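Local coordinates for GRAS family transcription factor containing protein, expressed (Oryza sativa Japonica Group, PDB 5HYZ) that probably acts as a DNA-binding transcription factor in plant development and abiotic stress resistance, its GRAS domain binding DNA in vitro, at residues Leu209-Leu214 with Ser312-Leu317; Arg224-Ala229 with Glu319-Glu324. One frame throughout, in Å; residues are numbered along the deposited sequence.

Contact 1. Residues Leu209-Leu214 with Ser312-Leu317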
ATOM      1  N   LEU A 209     -15.865   3.235  10.990  1.00 10.07           N
ATOM      2  CA  LEU A 209     -15.358   3.173  12.374  1.00 12.80           C
ATOM      3  C   LEU A 209     -15.791   4.414  13.168  1.00 14.00           C
ATOM      4  O   LEU A 209     -14.963   5.119  13.752  1.00 16.13           O
ATOM      5  CB  LEU A 209     -13.841   3.030  12.372  1.00 16.49           C
ATOM      6  CG  LEU A 209     -13.332   1.781  11.631  1.00 15.05           C
ATOM      7  CD1 LEU A 209     -11.796   1.643  11.756  1.00 21.37           C
ATOM      8  CD2 LEU A 209     -14.068   0.512  12.165  1.00 16.80           C
ATOM      9  N   GLN A 210     -17.082   4.699  13.152  1.00 12.47           N
ATOM     10  CA  GLN A 210     -17.551   5.935  13.734  1.00 16.02           C
ATOM     11  C   GLN A 210     -18.781   5.672  14.573  1.00 14.77           C
ATOM     12  O   GLN A 210     -18.903   6.190  15.681  1.00 18.06           O
ATOM     13  CB  GLN A 210     -17.892   6.936  12.627  1.00 18.75           C
ATOM     14  CG  GLN A 210     -18.638   8.218  13.161  1.00 16.99           C
ATOM     15  CD  GLN A 210     -17.755   8.990  14.042  1.00 27.73           C
ATOM     16  OE1 GLN A 210     -16.545   8.985  13.868  1.00 22.51           O
ATOM     17  NE2 GLN A 210     -18.340   9.641  15.052  1.00 31.86           N
ATOM     18  N   LEU A 211     -19.719   4.881  14.038  1.00 13.06           N
ATOM     19  CA  LEU A 211     -21.033   4.806  14.628  1.00 14.35           C
ATOM     20  C   LEU A 211     -20.971   4.112  15.969  1.00 16.56           C
ATOM     21  O   LEU A 211     -21.811   4.384  16.854  1.00 16.97           O
ATOM     22  CB  LEU A 211     -21.975   4.077  13.668  1.00 19.25           C
ATOM     23  CG  LEU A 211     -23.420   4.418  13.532  1.00 25.02           C
ATOM     24  CD1 LEU A 211     -23.588   5.979  13.480  1.00 23.38           C
ATOM     25  CD2 LEU A 211     -24.002   3.662  12.304  1.00 15.66           C
ATOM     26  N   TYR A 212     -19.946   3.262  16.174  1.00 13.47           N
ATOM     27  CA  TYR A 212     -19.926   2.556  17.468  1.00 13.56           C
ATOM     28  C   TYR A 212     -19.785   3.561  18.637  1.00 17.09           C
ATOM     29  O   TYR A 212     -20.184   3.284  19.772  1.00 16.85           O
ATOM     30  CB  TYR A 212     -18.797   1.561  17.535  1.00 14.74           C
ATOM     31  CG  TYR A 212     -17.399   2.179  17.655  1.00 17.31           C
ATOM     32  CD1 TYR A 212     -16.696   2.612  16.520  1.00 15.55           C
ATOM     33  CD2 TYR A 212     -16.773   2.286  18.913  1.00 15.67           C
ATOM     34  CE1 TYR A 212     -15.401   3.159  16.652  1.00 22.24           C
ATOM     35  CE2 TYR A 212     -15.492   2.811  19.037  1.00 18.88           C
ATOM     36  CZ  TYR A 212     -14.817   3.260  17.916  1.00 22.49           C
ATOM     37  OH  TYR A 212     -13.536   3.777  18.055  1.00 21.83           O
ATOM     38  N   HIS A 213     -19.181   4.705  18.356  1.00 12.99           N
ATOM     39  CA  HIS A 213     -19.040   5.754  19.407  1.00 18.24           C
ATOM     40  C   HIS A 213     -20.386   6.200  19.970  1.00 20.88           C
ATOM     41  O   HIS A 213     -20.448   6.684  21.105  1.00 21.64           O
ATOM     42  CB  HIS A 213     -18.342   7.013  18.889  1.00 16.08           C
ATOM     43  CG  HIS A 213     -16.902   6.822  18.586  1.00 20.63           C
ATOM     44  ND1 HIS A 213     -15.967   6.535  19.550  1.00 23.79           N
ATOM     45  CD2 HIS A 213     -16.241   6.866  17.411  1.00 24.21           C
ATOM     46  CE1 HIS A 213     -14.777   6.442  18.982  1.00 26.48           C
ATOM     47  NE2 HIS A 213     -14.922   6.611  17.685  1.00 24.07           N
ATOM     48  N   LEU A 214     -21.448   6.045  19.201  1.00 18.07           N
ATOM     49  CA  LEU A 214     -22.787   6.509  19.614  1.00 21.87           C
ATOM     50  C   LEU A 214     -23.601   5.439  20.314  1.00 27.44           C
ATOM     51  O   LEU A 214     -24.685   5.719  20.823  1.00 27.84           O
ATOM     52  CB  LEU A 214     -23.569   7.024  18.401  1.00 21.13           C
ATOM     53  CG  LEU A 214     -22.948   8.208  17.696  1.00 25.82           C
ATOM     54  CD1 LEU A 214     -23.924   8.751  16.652  1.00 30.24           C
ATOM     55  CD2 LEU A 214     -22.461   9.298  18.655  1.00 33.16           C
ATOM     56  N   SER A 312     -24.765  -8.768  13.319  1.00 16.41           N
ATOM     57  CA  SER A 312     -26.226  -9.001  13.460  1.00 17.62           C
ATOM     58  C   SER A 312     -26.926  -7.875  14.184  1.00 15.16           C
ATOM     59  O   SER A 312     -28.049  -7.501  13.856  1.00 16.00           O
ATOM     60  CB  SER A 312     -26.534 -10.308  14.239  1.00 23.68           C
ATOM     61  OG  SER A 312     -26.018 -11.394  13.574  1.00 39.96           O
ATOM     62  N   GLU A 313     -26.274  -7.335  15.212  1.00 15.11           N
ATOM     63  CA  GLU A 313     -26.837  -6.199  15.939  1.00 14.33           C
ATOM     64  C   GLU A 313     -26.919  -4.952  15.082  1.00 14.40           C
ATOM     65  O   GLU A 313     -27.918  -4.206  15.092  1.00 14.23           O
ATOM     66  CB  GLU A 313     -25.981  -5.915  17.183  1.00 17.87           C
ATOM     67  CG  GLU A 313     -26.519  -4.714  17.993  1.00 21.92           C
ATOM     68  CD  GLU A 313     -25.950  -4.684  19.439  1.00 26.58           C
ATOM     69  OE1 GLU A 313     -25.283  -5.690  19.882  1.00 27.66           O
ATOM     70  OE2 GLU A 313     -26.179  -3.645  20.120  1.00 34.77           O
ATOM     71  N   TRP A 314     -25.851  -4.707  14.322  1.00 12.62           N
ATOM     72  CA  TRP A 314     -25.902  -3.595  13.380  1.00 13.37           C
ATOM     73  C   TRP A 314     -27.012  -3.759  12.359  1.00 13.49           C
ATOM     74  O   TRP A 314     -27.695  -2.799  12.009  1.00 14.48           O
ATOM     75  CB  TRP A 314     -24.537  -3.429  12.663  1.00 10.50           C
ATOM     76  CG  TRP A 314     -23.511  -2.835  13.581  1.00 10.85           C
ATOM     77  CD1 TRP A 314     -22.371  -3.433  14.034  1.00 12.93           C
ATOM     78  CD2 TRP A 314     -23.499  -1.479  14.104  1.00 12.11           C
ATOM     79  NE1 TRP A 314     -21.660  -2.531  14.850  1.00 12.42           N
ATOM     80  CE2 TRP A 314     -22.338  -1.355  14.912  1.00 12.49           C
ATOM     81  CE3 TRP A 314     -24.406  -0.402  14.034  1.00 16.42           C
ATOM     82  CZ2 TRP A 314     -22.033  -0.170  15.621  1.00 12.33           C
ATOM     83  CZ3 TRP A 314     -24.110   0.761  14.736  1.00 17.35           C
ATOM     84  CH2 TRP A 314     -22.931   0.868  15.506  1.00 14.32           C
ATOM     85  N   GLN A 315     -27.205  -4.986  11.855  1.00 12.62           N
ATOM     86  CA  GLN A 315     -28.251  -5.183  10.866  1.00 12.78           C
ATOM     87  C   GLN A 315     -29.598  -4.847  11.528  1.00 13.98           C
ATOM     88  O   GLN A 315     -30.434  -4.178  10.921  1.00 13.00           O
ATOM     89  CB  GLN A 315     -28.246  -6.619  10.350  1.00 13.60           C
ATOM     90  CG  GLN A 315     -29.512  -6.914   9.536  1.00 15.96           C
ATOM     91  CD  GLN A 315     -29.686  -8.389   9.203  1.00 27.91           C
ATOM     92  OE1 GLN A 315     -29.036  -9.269   9.783  1.00 26.82           O
ATOM     93  NE2 GLN A 315     -30.586  -8.663   8.266  1.00 29.32           N
ATOM     94  N   THR A 316     -29.786  -5.293  12.766  1.00 13.98           N
ATOM     95  CA  THR A 316     -31.079  -5.017  13.445  1.00 11.32           C
ATOM     96  C   THR A 316     -31.302  -3.508  13.517  1.00 14.75           C
ATOM     97  O   THR A 316     -32.390  -2.992  13.231  1.00 15.22           O
ATOM     98  CB  THR A 316     -31.114  -5.612  14.829  1.00 15.98           C
ATOM     99  OG1 THR A 316     -31.062  -7.041  14.709  1.00 15.80           O
ATOM    100  CG2 THR A 316     -32.457  -5.242  15.590  1.00 16.39           C
ATOM    101  N   LEU A 317     -30.241  -2.783  13.843  1.00 15.20           N
ATOM    102  CA  LEU A 317     -30.411  -1.320  13.999  1.00 15.89           C
ATOM    103  C   LEU A 317     -30.684  -0.626  12.663  1.00 12.88           C
ATOM    104  O   LEU A 317     -31.558   0.216  12.515  1.00 15.99           O
ATOM    105  CB  LEU A 317     -29.146  -0.757  14.621  1.00 19.66           C
ATOM    106  CG  LEU A 317     -29.003  -0.811  16.109  1.00 31.35           C
ATOM    107  CD1 LEU A 317     -27.525  -0.609  16.447  1.00 35.72           C
ATOM    108  CD2 LEU A 317     -29.821   0.377  16.597  1.00 33.97           C
TER

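Contact 2. Residues Arg224-Ala229 with Glu319-Glu324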
ATOM      1  N   ARG A 224     -30.662   8.839  16.107  1.00 18.88           N
ATOM      2  CA  ARG A 224     -30.846  10.200  15.632  1.00 23.10           C
ATOM      3  C   ARG A 224     -29.981  10.359  14.396  1.00 21.19           C
ATOM      4  O   ARG A 224     -30.458  10.927  13.395  1.00 17.00           O
ATOM      5  CB  ARG A 224     -30.482  11.268  16.701  1.00 21.09           C
ATOM      6  CG  ARG A 224     -30.773  12.743  16.268  1.00 24.20           C
ATOM      7  CD  ARG A 224     -30.431  13.771  17.358  1.00 31.99           C
ATOM      8  NE  ARG A 224     -30.818  15.149  16.989  1.00 33.78           N
ATOM      9  CZ  ARG A 224     -30.237  15.871  16.013  1.00 40.97           C
ATOM     10  NH1 ARG A 224     -29.207  15.378  15.270  1.00 26.73           N
ATOM     11  NH2 ARG A 224     -30.686  17.109  15.771  1.00 35.91           N
ATOM     12  N   VAL A 225     -28.727   9.845  14.438  1.00 16.57           N
ATOM     13  CA  VAL A 225     -27.894  10.081  13.252  1.00 15.28           C
ATOM     14  C   VAL A 225     -28.298   9.158  12.056  1.00 12.76           C
ATOM     15  O   VAL A 225     -28.175   9.577  10.915  1.00 14.03           O
ATOM     16  CB  VAL A 225     -26.361   9.946  13.569  1.00 19.19           C
ATOM     17  CG1 VAL A 225     -25.891   8.553  13.572  1.00 21.32           C
ATOM     18  CG2 VAL A 225     -25.522  10.650  12.456  1.00 19.25           C
ATOM     19  N   LEU A 226     -28.757   7.938  12.301  1.00 18.03           N
ATOM     20  CA  LEU A 226     -29.263   7.083  11.182  1.00 16.91           C
ATOM     21  C   LEU A 226     -30.511   7.687  10.562  1.00 19.74           C
ATOM     22  O   LEU A 226     -30.684   7.661   9.351  1.00 17.85           O
ATOM     23  CB  LEU A 226     -29.548   5.656  11.628  1.00 15.69           C
ATOM     24  CG  LEU A 226     -28.289   4.881  11.981  1.00 14.71           C
ATOM     25  CD1 LEU A 226     -28.619   3.462  12.471  1.00 23.16           C
ATOM     26  CD2 LEU A 226     -27.339   4.811  10.746  1.00 20.10           C
ATOM     27  N   ARG A 227     -31.389   8.284  11.377  1.00 19.66           N
ATOM     28  CA  ARG A 227     -32.531   8.995  10.784  1.00 19.87           C
ATOM     29  C   ARG A 227     -32.109  10.196   9.997  1.00 17.37           C
ATOM     30  O   ARG A 227     -32.659  10.498   8.939  1.00 21.38           O
ATOM     31  CB  ARG A 227     -33.527   9.419  11.902  1.00 25.28           C
ATOM     32  CG  ARG A 227     -34.283   8.197  12.450  1.00 31.94           C
ATOM     33  CD  ARG A 227     -35.151   8.695  13.632  1.00 37.68           C
ATOM     34  NE  ARG A 227     -36.096   7.689  14.098  1.00 31.56           N
ATOM     35  CZ  ARG A 227     -36.983   7.939  15.080  1.00 45.16           C
ATOM     36  NH1 ARG A 227     -36.993   9.146  15.689  1.00 32.40           N
ATOM     37  NH2 ARG A 227     -37.853   6.998  15.477  1.00 33.80           N
ATOM     38  N   LEU A 228     -31.104  10.886  10.496  1.00 18.02           N
ATOM     39  CA  LEU A 228     -30.570  12.011   9.795  1.00 15.40           C
ATOM     40  C   LEU A 228     -29.996  11.567   8.446  1.00 17.54           C
ATOM     41  O   LEU A 228     -30.240  12.174   7.428  1.00 13.98           O
ATOM     42  CB  LEU A 228     -29.512  12.668  10.665  1.00 17.20           C
ATOM     43  CG  LEU A 228     -28.743  13.830  10.135  1.00 19.55           C
ATOM     44  CD1 LEU A 228     -29.724  14.995   9.850  1.00 20.27           C
ATOM     45  CD2 LEU A 228     -27.717  14.284  11.179  1.00 19.41           C
ATOM     46  N   ALA A 229     -29.223  10.486   8.457  1.00 13.52           N
ATOM     47  CA  ALA A 229     -28.692   9.962   7.182  1.00 15.56           C
ATOM     48  C   ALA A 229     -29.818   9.598   6.179  1.00 13.67           C
ATOM     49  O   ALA A 229     -29.802   9.976   4.983  1.00 13.83           O
ATOM     50  CB  ALA A 229     -27.840   8.733   7.456  1.00 11.61           C
ATOM     51  N   GLU A 319     -32.062  -1.903  10.003  1.00 12.90           N
ATOM     52  CA  GLU A 319     -33.394  -2.241   9.490  1.00 13.33           C
ATOM     53  C   GLU A 319     -34.456  -1.547  10.321  1.00 14.99           C
ATOM     54  O   GLU A 319     -35.499  -1.140   9.825  1.00 16.93           O
ATOM     55  CB  GLU A 319     -33.601  -3.746   9.519  1.00 14.73           C
ATOM     56  CG  GLU A 319     -32.628  -4.390   8.439  1.00 14.53           C
ATOM     57  CD  GLU A 319     -32.808  -5.889   8.228  1.00 23.58           C
ATOM     58  OE1 GLU A 319     -33.261  -6.582   9.149  1.00 30.32           O
ATOM     59  OE2 GLU A 319     -32.377  -6.365   7.154  1.00 28.37           O
ATOM     60  N   TRP A 320     -34.156  -1.412  11.576  1.00 12.54           N
ATOM     61  CA  TRP A 320     -35.072  -0.681  12.482  1.00 12.48           C
ATOM     62  C   TRP A 320     -35.225   0.773  12.001  1.00 19.31           C
ATOM     63  O   TRP A 320     -36.295   1.353  12.098  1.00 17.30           O
ATOM     64  CB  TRP A 320     -34.533  -0.771  13.905  1.00 14.75           C
ATOM     65  CG  TRP A 320     -35.561  -0.370  14.994  1.00 18.69           C
ATOM     66  CD1 TRP A 320     -36.831   0.083  14.785  1.00 22.72           C
ATOM     67  CD2 TRP A 320     -35.392  -0.465  16.400  1.00 24.61           C
ATOM     68  NE1 TRP A 320     -37.453   0.329  15.991  1.00 24.68           N
ATOM     69  CE2 TRP A 320     -36.588  -0.015  17.000  1.00 23.74           C
ATOM     70  CE3 TRP A 320     -34.338  -0.904  17.223  1.00 23.78           C
ATOM     71  CZ2 TRP A 320     -36.767   0.030  18.398  1.00 29.51           C
ATOM     72  CZ3 TRP A 320     -34.502  -0.862  18.599  1.00 31.69           C
ATOM     73  CH2 TRP A 320     -35.712  -0.391  19.178  1.00 34.41           C
ATOM     74  N   CYS A 321     -34.158   1.336  11.409  1.00 18.08           N
ATOM     75  CA  CYS A 321     -34.176   2.708  10.939  1.00 17.32           C
ATOM     76  C   CYS A 321     -34.597   2.799   9.494  1.00 18.07           C
ATOM     77  O   CYS A 321     -34.546   3.857   8.902  1.00 24.16           O
ATOM     78  CB  CYS A 321     -32.787   3.360  11.182  1.00 18.59           C
ATOM     79  SG  CYS A 321     -32.474   3.568  12.969  1.00 23.65           S
ATOM     80  N   GLY A 322     -35.026   1.684   8.914  1.00 16.95           N
ATOM     81  CA  GLY A 322     -35.668   1.752   7.624  1.00 18.86           C
ATOM     82  C   GLY A 322     -34.734   1.451   6.461  1.00 21.73           C
ATOM     83  O   GLY A 322     -35.145   1.610   5.328  1.00 19.17           O
ATOM     84  N   PHE A 323     -33.490   1.046   6.730  1.00 13.99           N
ATOM     85  CA  PHE A 323     -32.563   0.677   5.632  1.00 13.32           C
ATOM     86  C   PHE A 323     -32.678  -0.777   5.239  1.00 19.66           C
ATOM     87  O   PHE A 323     -33.079  -1.592   6.058  1.00 17.06           O
ATOM     88  CB  PHE A 323     -31.117   0.945   6.074  1.00 13.07           C
ATOM     89  CG  PHE A 323     -30.809   2.423   6.216  1.00 15.27           C
ATOM     90  CD1 PHE A 323     -30.595   3.219   5.082  1.00 16.13           C
ATOM     91  CD2 PHE A 323     -30.768   2.991   7.488  1.00 13.74           C
ATOM     92  CE1 PHE A 323     -30.282   4.598   5.193  1.00 13.88           C
ATOM     93  CE2 PHE A 323     -30.478   4.383   7.640  1.00 18.62           C
ATOM     94  CZ  PHE A 323     -30.254   5.184   6.469  1.00 15.91           C
ATOM     95  N   GLU A 324     -32.235  -1.124   4.037  1.00 15.22           N
ATOM     96  CA  GLU A 324     -32.198  -2.513   3.594  1.00 18.38           C
ATOM     97  C   GLU A 324     -30.786  -2.810   3.083  1.00 16.49           C
ATOM     98  O   GLU A 324     -30.116  -1.914   2.568  1.00 16.65           O
ATOM     99  CB  GLU A 324     -33.238  -2.758   2.484  1.00 22.55           C
ATOM    100  CG  GLU A 324     -32.822  -2.185   1.165  1.00 25.88           C
ATOM    101  CD  GLU A 324     -33.877  -2.276   0.074  1.00 41.47           C
ATOM    102  OE1 GLU A 324     -35.024  -2.644   0.381  1.00 41.28           O
ATOM    103  OE2 GLU A 324     -33.540  -1.964  -1.092  1.00 44.15           O
TER

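Contact 1. Residues Leu209-Leu214 with Ser312-Leu317
Leu211 and Trp314 carry this buried contact, the six-membered end of the indole reaching from helix 311-320 to the turn that follows strand 202-208. Along Leu211, CB lies 3.8 Å from Trp314 CH2 and CG lies 3.9 Å from Trp314 CZ3. At the tip of the branch, CD2 of Leu211 comes within 3.8 Å of the same CZ3, so the leucine runs obliquely past the CZ3-CH2 side of the six-membered ring. The indole gets there because CG of Trp314 stands anti to its own carbonyl carbon, chi1 -74°. Next along the turn, Tyr212 offers mainly backbone: its CA sits in the indole plane at the ring edge, 3.9 Å from Trp314 CZ2, while its phenol leads away from the helix and overlaps the ring of His213 only at the rim, face against face but tilted. Leu211 and Tyr212 belong to the predicted LXXLL motif of the PFYRE region, and Trp314 to the predicted SAW region. Between the two segments the contact is therefore one of dispersion and shape, the amide N of Tyr212, 3.9 Å from Trp314 CH2, being satisfied by the Glu241 side chain, and the carbonyl O of Leu211 by Leu214 N within the turn.

Contact 2. Residues Arg224-Ala229 with Glu319-Glu324
The regular helix of Arg224-Ala229 faces a chain that is just leaving helix 311-320, Cys321 being the first residue to drop out of helical backbone angles. Leu226 is met from two directions. SG of Cys321 lies 3.8 Å from Leu226 CB and 3.9 Å from Leu226 CD1, so the sulfur sits alongside the base of the leucine and one of its methyls. It is directed there by a chi1 of -68°, which sets SG anti to the carbonyl carbon. The helix ends in a Schellman motif spanning Met318 to Phe323: Gly322, at a positive phi of 97°, is its C-prime residue, with Phe323 N bonded to Met318 O and Gly322 N to Glu319 O. This helix end returns the chain toward strand 325-326, at the edge of the mixed sheet of the Rossmann-like GRAS domain, and swings Phe323 back against helix 220-231. The phenyl edge points at the helix backbone, with the carbonyl O of Leu226 near the ring plane and 3.7 Å from Phe323 CE2. One turn farther on, CB of Ala229 approaches Phe323 CZ obliquely at 4.4 Å. On strand 202-208, Phe207 touches Leu226 and Val205 touches Ala229, while the carbonyl O of Gly322 accepts a hydrogen bond from Lys230 NZ.

Contacts 1 and 2 lie about 11 Å apart, centre to centre, and share helix 311-320: its first turn supplies the indole of contact 1, and the residue just past its C-terminal end supplies the sulfur of contact 2. They join directly through the two segments of the predicted PFYRE region. Leu211 CD1 packs 3.5 Å from Val225 CG1, Leu214 CD1 reaches the same methyl at 3.7 Å, and Leu211 CD2 lies 3.9 Å from Leu226 CD2. Leu211 thus touches helix 311-320 and helix 220-231 at once. Along the chain the segments alternate, and the two contacts join the predicted PFYRE and SAW regions across 98 and 90 residues.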